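PDB 3QNK: putative lipoprotein from Bacteroides fragilis, which probably binds glycans at the outer membrane as a SusD-like lipoprotein, working beside a transporter in nutrient uptake. Local coordinates for residues K223-W228 with D366-N371; I330-N333 with G337-T340. All blocks are in the same frame, centred on the assembly; numbering follows the deposited sequence.

Interaction 1 (K223-W228 with D366-N371)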
ATOM      1  N   LYS B 223      -6.838  -5.317  38.484  1.00 56.22           N
ATOM      2  CA  LYS B 223      -6.655  -3.861  38.636  1.00 55.58           C
ATOM      3  C   LYS B 223      -5.671  -3.308  37.600  1.00 55.92           C
ATOM      4  O   LYS B 223      -5.969  -2.312  36.961  1.00 53.52           O
ATOM      5  CB  LYS B 223      -6.165  -3.506  40.047  1.00 58.07           C
ATOM      6  CG  LYS B 223      -7.273  -3.223  41.038  1.00 67.13           C
ATOM      7  CD  LYS B 223      -6.693  -3.092  42.433  1.00 68.38           C
ATOM      8  CE  LYS B 223      -7.710  -2.614  43.420  1.00 74.42           C
ATOM      9  NZ  LYS B 223      -7.077  -2.306  44.731  1.00 96.49           N
ATOM     10  N   TYR B 224      -4.517  -3.966  37.418  1.00 53.42           N
ATOM     11  CA  TYR B 224      -3.508  -3.550  36.444  1.00 52.42           C
ATOM     12  C   TYR B 224      -4.055  -3.647  35.020  1.00 58.13           C
ATOM     13  O   TYR B 224      -3.956  -2.667  34.277  1.00 56.91           O
ATOM     14  CB  TYR B 224      -2.230  -4.376  36.590  1.00 51.98           C
ATOM     15  CG  TYR B 224      -1.095  -3.891  35.709  1.00 52.50           C
ATOM     16  CD1 TYR B 224      -0.213  -2.907  36.149  1.00 54.21           C
ATOM     17  CD2 TYR B 224      -0.878  -4.445  34.451  1.00 51.45           C
ATOM     18  CE1 TYR B 224       0.846  -2.479  35.353  1.00 53.86           C
ATOM     19  CE2 TYR B 224       0.161  -4.006  33.639  1.00 50.63           C
ATOM     20  CZ  TYR B 224       1.027  -3.033  34.099  1.00 57.80           C
ATOM     21  OH  TYR B 224       2.055  -2.609  33.300  1.00 60.76           O
ATOM     22  N   ARG B 225      -4.676  -4.806  34.656  1.00 56.45           N
ATOM     23  CA  ARG B 225      -5.276  -5.041  33.324  1.00 55.31           C
ATOM     24  C   ARG B 225      -6.361  -4.042  32.974  1.00 56.99           C
ATOM     25  O   ARG B 225      -6.613  -3.810  31.794  1.00 57.72           O
ATOM     26  CB  ARG B 225      -5.880  -6.434  33.227  1.00 53.26           C
ATOM     27  CG  ARG B 225      -4.856  -7.520  33.103  1.00 46.95           C
ATOM     28  CD  ARG B 225      -5.487  -8.809  32.723  1.00 41.23           C
ATOM     29  NE  ARG B 225      -6.562  -9.220  33.637  1.00 53.02           N
ATOM     30  CZ  ARG B 225      -6.476 -10.196  34.542  1.00 62.87           C
ATOM     31  NH1 ARG B 225      -5.352 -10.903  34.669  1.00 47.10           N
ATOM     32  NH2 ARG B 225      -7.516 -10.495  35.298  1.00 48.34           N
ATOM     33  N   SER B 226      -6.992  -3.447  33.981  1.00 51.63           N
ATOM     34  CA  SER B 226      -8.068  -2.481  33.775  1.00 52.28           C
ATOM     35  C   SER B 226      -7.603  -1.181  33.081  1.00 56.30           C
ATOM     36  O   SER B 226      -8.454  -0.383  32.714  1.00 58.75           O
ATOM     37  CB  SER B 226      -8.760  -2.159  35.094  1.00 53.12           C
ATOM     38  OG  SER B 226      -7.992  -1.210  35.808  1.00 59.31           O
ATOM     39  N   ILE B 227      -6.283  -0.970  32.891  1.00 50.68           N
ATOM     40  CA  ILE B 227      -5.745   0.215  32.204  1.00 49.61           C
ATOM     41  C   ILE B 227      -6.251   0.162  30.765  1.00 57.67           C
ATOM     42  O   ILE B 227      -6.700   1.171  30.209  1.00 59.48           O
ATOM     43  CB  ILE B 227      -4.191   0.231  32.304  1.00 50.95           C
ATOM     44  CG1 ILE B 227      -3.721   0.500  33.751  1.00 50.58           C
ATOM     45  CG2 ILE B 227      -3.540   1.229  31.319  1.00 51.60           C
ATOM     46  CD1 ILE B 227      -2.262   0.147  34.029  1.00 50.54           C
ATOM     47  N   TRP B 228      -6.280  -1.053  30.212  1.00 55.20           N
ATOM     48  CA  TRP B 228      -6.641  -1.324  28.830  1.00 55.59           C
ATOM     49  C   TRP B 228      -8.123  -1.565  28.596  1.00 62.96           C
ATOM     50  O   TRP B 228      -8.515  -1.698  27.424  1.00 62.79           O
ATOM     51  CB  TRP B 228      -5.838  -2.518  28.339  1.00 52.89           C
ATOM     52  CG  TRP B 228      -4.406  -2.124  28.212  1.00 53.09           C
ATOM     53  CD1 TRP B 228      -3.850  -1.410  27.194  1.00 55.47           C
ATOM     54  CD2 TRP B 228      -3.407  -2.212  29.236  1.00 52.60           C
ATOM     55  NE1 TRP B 228      -2.561  -1.067  27.507  1.00 54.27           N
ATOM     56  CE2 TRP B 228      -2.243  -1.590  28.736  1.00 55.99           C
ATOM     57  CE3 TRP B 228      -3.361  -2.813  30.508  1.00 54.54           C
ATOM     58  CZ2 TRP B 228      -1.034  -1.553  29.462  1.00 55.01           C
ATOM     59  CZ3 TRP B 228      -2.180  -2.741  31.244  1.00 56.14           C
ATOM     60  CH2 TRP B 228      -1.034  -2.112  30.724  1.00 55.93           C
ATOM     61  N   ASP B 366      -9.123  -7.753  26.359  1.00 54.97           N
ATOM     62  CA  ASP B 366     -10.100  -7.669  27.444  1.00 54.54           C
ATOM     63  C   ASP B 366     -10.808  -9.020  27.677  1.00 56.99           C
ATOM     64  O   ASP B 366     -12.014  -9.139  27.466  1.00 55.54           O
ATOM     65  CB  ASP B 366     -11.122  -6.553  27.169  1.00 57.37           C
ATOM     66  CG  ASP B 366     -11.868  -5.989  28.377  1.00 70.29           C
ATOM     67  OD1 ASP B 366     -11.809  -6.623  29.473  1.00 71.94           O
ATOM     68  OD2 ASP B 366     -12.510  -4.911  28.229  1.00 71.07           O
ATOM     69  N   TYR B 367     -10.051 -10.024  28.163  1.00 53.33           N
ATOM     70  CA  TYR B 367     -10.563 -11.327  28.554  1.00 53.51           C
ATOM     71  C   TYR B 367     -11.395 -11.194  29.849  1.00 62.25           C
ATOM     72  O   TYR B 367     -12.152 -12.100  30.196  1.00 64.25           O
ATOM     73  CB  TYR B 367      -9.418 -12.309  28.777  1.00 53.40           C
ATOM     74  CG  TYR B 367      -8.696 -12.797  27.544  1.00 54.24           C
ATOM     75  CD1 TYR B 367      -9.388 -13.425  26.508  1.00 56.23           C
ATOM     76  CD2 TYR B 367      -7.304 -12.778  27.477  1.00 53.62           C
ATOM     77  CE1 TYR B 367      -8.720 -13.945  25.399  1.00 54.24           C
ATOM     78  CE2 TYR B 367      -6.627 -13.296  26.373  1.00 53.91           C
ATOM     79  CZ  TYR B 367      -7.341 -13.884  25.340  1.00 58.84           C
ATOM     80  OH  TYR B 367      -6.689 -14.397  24.249  1.00 63.89           O
ATOM     81  N   ASP B 368     -11.251 -10.063  30.565  1.00 59.19           N
ATOM     82  CA  ASP B 368     -12.014  -9.794  31.779  1.00 59.47           C
ATOM     83  C   ASP B 368     -13.488  -9.499  31.455  1.00 68.38           C
ATOM     84  O   ASP B 368     -14.383 -10.080  32.077  1.00 71.19           O
ATOM     85  CB  ASP B 368     -11.417  -8.604  32.557  1.00 59.23           C
ATOM     86  CG  ASP B 368     -10.072  -8.863  33.206  1.00 57.16           C
ATOM     87  OD1 ASP B 368     -10.024  -9.645  34.164  1.00 53.90           O
ATOM     88  OD2 ASP B 368      -9.068  -8.262  32.756  1.00 66.04           O
ATOM     89  N   ASN B 369     -13.742  -8.608  30.478  1.00 63.50           N
ATOM     90  CA  ASN B 369     -15.097  -8.140  30.196  1.00 63.40           C
ATOM     91  C   ASN B 369     -15.721  -8.620  28.916  1.00 67.81           C
ATOM     92  O   ASN B 369     -16.923  -8.878  28.900  1.00 69.95           O
ATOM     93  CB  ASN B 369     -15.092  -6.619  30.169  1.00 62.68           C
ATOM     94  CG  ASN B 369     -14.584  -6.023  31.458  1.00 79.59           C
ATOM     95  OD1 ASN B 369     -15.209  -6.178  32.512  1.00 80.06           O
ATOM     96  ND2 ASN B 369     -13.431  -5.375  31.412  1.00 63.71           N
ATOM     97  N   TYR B 370     -14.945  -8.685  27.827  1.00 63.25           N
ATOM     98  CA  TYR B 370     -15.450  -9.052  26.504  1.00 61.95           C
ATOM     99  C   TYR B 370     -16.108 -10.416  26.446  1.00 64.10           C
ATOM    100  O   TYR B 370     -15.857 -11.302  27.279  1.00 62.65           O
ATOM    101  CB  TYR B 370     -14.328  -9.004  25.442  1.00 61.46           C
ATOM    102  CG  TYR B 370     -14.130  -7.659  24.777  1.00 62.59           C
ATOM    103  CD1 TYR B 370     -14.445  -6.475  25.438  1.00 64.71           C
ATOM    104  CD2 TYR B 370     -13.575  -7.565  23.506  1.00 63.48           C
ATOM    105  CE1 TYR B 370     -14.238  -5.231  24.836  1.00 66.66           C
ATOM    106  CE2 TYR B 370     -13.342  -6.326  22.902  1.00 64.79           C
ATOM    107  CZ  TYR B 370     -13.682  -5.160  23.565  1.00 76.22           C
ATOM    108  OH  TYR B 370     -13.460  -3.939  22.964  1.00 81.09           O
ATOM    109  N   ASN B 371     -17.001 -10.523  25.443  1.00 61.54           N
ATOM    110  CA  ASN B 371     -17.680 -11.762  25.056  0.50 62.07           C
ATOM    111  C   ASN B 371     -16.859 -12.366  23.925  1.00 65.02           C
ATOM    112  O   ASN B 371     -16.033 -11.654  23.321  1.00 62.49           O
ATOM    113  CB  ASN B 371     -19.156 -11.559  24.653  0.50 62.12           C
ATOM    114  CG  ASN B 371     -19.858 -12.836  24.178  0.50 76.53           C
ATOM    115  OD1 ASN B 371     -19.535 -13.969  24.592  0.50 55.91           O
ATOM    116  ND2 ASN B 371     -20.802 -12.687  23.252  0.50 71.22           N
TER
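Arg225 and Asp368 form a buried, two-pronged salt bridge in this SusD-family fold. It ties the short helix 221-225 to the loop that follows strand 360-361. The guanidinium meets the carboxylate side-on. Arg225 NE donates to Asp368 OD2 at 2.8 Å, and Arg225 NH2 donates to Asp368 OD1 at 2.9 Å. Both oxygens use their syn lone pairs. The two planes are 29° apart, and each oxygen is tilted somewhat out of the guanidinium plane. The Arg225 chain bends at chi3 (-55°), which turns the NE edge toward the loop. The paired charges probably keep both groups ionised.

Within the loop, Asp366 forms an Asx motif. Asp366 OD1 accepts a hydrogen bond from the backbone N of Asn369 (2.9 Å), which comes from above the carboxylate plane. On the helix side, Ser226 OG donates to Lys223 O at 2.6 Å.

The two segments meet almost wholly through the ion pair. Further packing comes from outside them: Arg225 touches Ala321 of helix 317-322 and makes a cation-pi contact with Trp362. Asp368 OD2 also accepts a hydrogen bond from Trp229 NE1, so this buried oxygen is held by two donors, Arg225 NE and Trp229 NE1.

Interaction 2 (I330-N333 with G337-T340)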
ATOM      1  N   ILE B 330      -9.931 -17.307  31.363  1.00 55.45           N
ATOM      2  CA  ILE B 330     -10.215 -16.125  30.547  1.00 55.57           C
ATOM      3  C   ILE B 330     -11.692 -16.148  30.143  1.00 61.18           C
ATOM      4  O   ILE B 330     -12.329 -17.187  30.261  1.00 62.15           O
ATOM      5  CB  ILE B 330      -9.266 -16.045  29.316  1.00 58.13           C
ATOM      6  CG1 ILE B 330      -9.306 -17.338  28.475  1.00 58.73           C
ATOM      7  CG2 ILE B 330      -7.815 -15.689  29.747  1.00 58.41           C
ATOM      8  CD1 ILE B 330      -8.699 -17.236  27.121  1.00 63.32           C
ATOM      9  N   PHE B 331     -12.230 -15.000  29.680  1.00 57.81           N
ATOM     10  CA  PHE B 331     -13.604 -14.792  29.187  1.00 58.45           C
ATOM     11  C   PHE B 331     -14.665 -14.999  30.278  1.00 66.66           C
ATOM     12  O   PHE B 331     -15.734 -15.558  30.013  1.00 68.41           O
ATOM     13  CB  PHE B 331     -13.902 -15.656  27.951  1.00 59.42           C
ATOM     14  CG  PHE B 331     -13.332 -15.098  26.671  1.00 59.47           C
ATOM     15  CD1 PHE B 331     -13.755 -13.862  26.182  1.00 63.11           C
ATOM     16  CD2 PHE B 331     -12.404 -15.822  25.929  1.00 60.13           C
ATOM     17  CE1 PHE B 331     -13.257 -13.358  24.971  1.00 63.48           C
ATOM     18  CE2 PHE B 331     -11.906 -15.319  24.721  1.00 62.58           C
ATOM     19  CZ  PHE B 331     -12.335 -14.089  24.253  1.00 61.16           C
ATOM     20  N   PHE B 332     -14.395 -14.463  31.476  1.00 63.73           N
ATOM     21  CA  PHE B 332     -15.264 -14.541  32.646  1.00 63.94           C
ATOM     22  C   PHE B 332     -16.657 -14.000  32.393  1.00 71.03           C
ATOM     23  O   PHE B 332     -17.635 -14.613  32.838  1.00 72.55           O
ATOM     24  CB  PHE B 332     -14.660 -13.742  33.799  1.00 64.14           C
ATOM     25  CG  PHE B 332     -13.244 -14.094  34.158  1.00 63.35           C
ATOM     26  CD1 PHE B 332     -12.961 -15.227  34.913  1.00 65.73           C
ATOM     27  CD2 PHE B 332     -12.191 -13.267  33.783  1.00 62.40           C
ATOM     28  CE1 PHE B 332     -11.642 -15.544  35.258  1.00 64.66           C
ATOM     29  CE2 PHE B 332     -10.877 -13.577  34.145  1.00 63.38           C
ATOM     30  CZ  PHE B 332     -10.613 -14.708  34.885  1.00 61.22           C
ATOM     31  N   ASN B 333     -16.746 -12.838  31.697  1.00 67.46           N
ATOM     32  CA  ASN B 333     -18.004 -12.124  31.442  1.00 67.94           C
ATOM     33  C   ASN B 333     -18.509 -12.296  29.983  1.00 73.82           C
ATOM     34  O   ASN B 333     -19.166 -11.405  29.410  1.00 75.16           O
ATOM     35  CB  ASN B 333     -17.869 -10.644  31.840  1.00 63.85           C
ATOM     36  CG  ASN B 333     -17.681 -10.454  33.333  1.00 89.42           C
ATOM     37  OD1 ASN B 333     -18.564 -10.755  34.151  1.00 88.75           O
ATOM     38  ND2 ASN B 333     -16.516  -9.972  33.734  1.00 85.01           N
ATOM     39  N   GLY B 337     -19.458 -18.231  30.390  1.00 68.50           N
ATOM     40  CA  GLY B 337     -18.451 -17.958  31.416  1.00 65.92           C
ATOM     41  C   GLY B 337     -17.011 -18.328  31.087  1.00 66.94           C
ATOM     42  O   GLY B 337     -16.687 -18.665  29.945  1.00 65.78           O
ATOM     43  N   ALA B 338     -16.126 -18.269  32.106  1.00 61.10           N
ATOM     44  CA  ALA B 338     -14.690 -18.509  31.988  1.00 57.87           C
ATOM     45  C   ALA B 338     -14.354 -19.890  31.437  1.00 64.39           C
ATOM     46  O   ALA B 338     -14.955 -20.901  31.818  1.00 66.40           O
ATOM     47  CB  ALA B 338     -14.002 -18.314  33.331  1.00 57.08           C
ATOM     48  N   VAL B 339     -13.385 -19.904  30.521  1.00 59.90           N
ATOM     49  CA  VAL B 339     -12.813 -21.086  29.890  1.00 60.07           C
ATOM     50  C   VAL B 339     -11.373 -21.227  30.453  1.00 64.24           C
ATOM     51  O   VAL B 339     -10.711 -20.214  30.714  1.00 60.93           O
ATOM     52  CB  VAL B 339     -12.891 -21.015  28.323  1.00 63.31           C
ATOM     53  CG1 VAL B 339     -12.089 -19.852  27.740  1.00 61.47           C
ATOM     54  CG2 VAL B 339     -12.502 -22.334  27.666  1.00 62.88           C
ATOM     55  N   THR B 340     -10.922 -22.471  30.704  1.00 62.71           N
ATOM     56  CA  THR B 340      -9.571 -22.698  31.215  1.00 61.08           C
ATOM     57  C   THR B 340      -8.697 -23.130  30.053  1.00 63.85           C
ATOM     58  O   THR B 340      -9.067 -24.041  29.295  1.00 64.95           O
ATOM     59  CB  THR B 340      -9.563 -23.691  32.384  1.00 68.74           C
ATOM     60  OG1 THR B 340     -10.469 -23.238  33.399  1.00 71.07           O
ATOM     61  CG2 THR B 340      -8.181 -23.847  32.988  1.00 65.03           C
TER
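Ile330 and Val339 form an antiparallel hydrogen-bonded pair in a two-stranded beta hairpin, their CA atoms 5.6 Å apart, with Ile330 N donating to Val339 O at 3.1 Å and Val339 N to Ile330 O at 2.9 Å.

The side chains of Ile330 and Val339 lie side by side on one face of the hairpin and point the same way. Their CG1 atoms touch at 3.8 Å. In Val339, CG1 sits between the backbone N and the carbonyl carbon (chi1 63°), which places this methyl beside Ile330. The same methyl approaches the edge of the Phe331 ring, with Val339 CG1 4.4 Å from Phe331 CD2. That ring leads on into the fold, where it packs edge-to-face with Tyr367 and touches Met258. Phe332 makes a separate contact at the exposed margin. Phe332 CD1 lies 3.6 Å from Ala338 CB, and the methyl meets the ring obliquely.

Beyond the pair, 330-333 leaves the regular strand path. Phe331 takes a left-handed helical backbone conformation (phi 64°, psi 43°). Gly337 also has positive phi, on the other side of the connecting loop. Ile330 O receives a CA-H...O contact from Ala338 CA at 3.2 Å. The loop carrying Lys265 and Tyr266 bonds to 337-340: Tyr266 OH is hydrogen-bonded to Gly337 O, and Lys265 NZ to Ala338 O.

Across the hairpin itself, the polar contacts are between backbone atoms and the side-chain contacts are apolar. The register is fixed by two main-chain bonds and probably supported by the apolar contacts of Ile330, Val339 and Phe331, which supply a buried hydrophobic side.

In the fold
The two contacts lie on the same side of the chain's centre, with their own centres about 12 Å apart. Along the chain, 223-228 comes first. The hairpin 330-333/337-340 follows, and 366-371 comes last, so interaction 1 brackets interaction 2. The loop 366-371 joins them directly. Its Asp368 O lies 2.7 Å from Asn333 ND2, a probable hydrogen bond, and the backbone O of Tyr370 also packs on the Phe331 ring. Asp368 thus faces the helix 221-225 with its carboxylate and the hairpin with its carbonyl. In this way a local two-stranded hairpin is connected through one irregular loop to a helix distant in sequence.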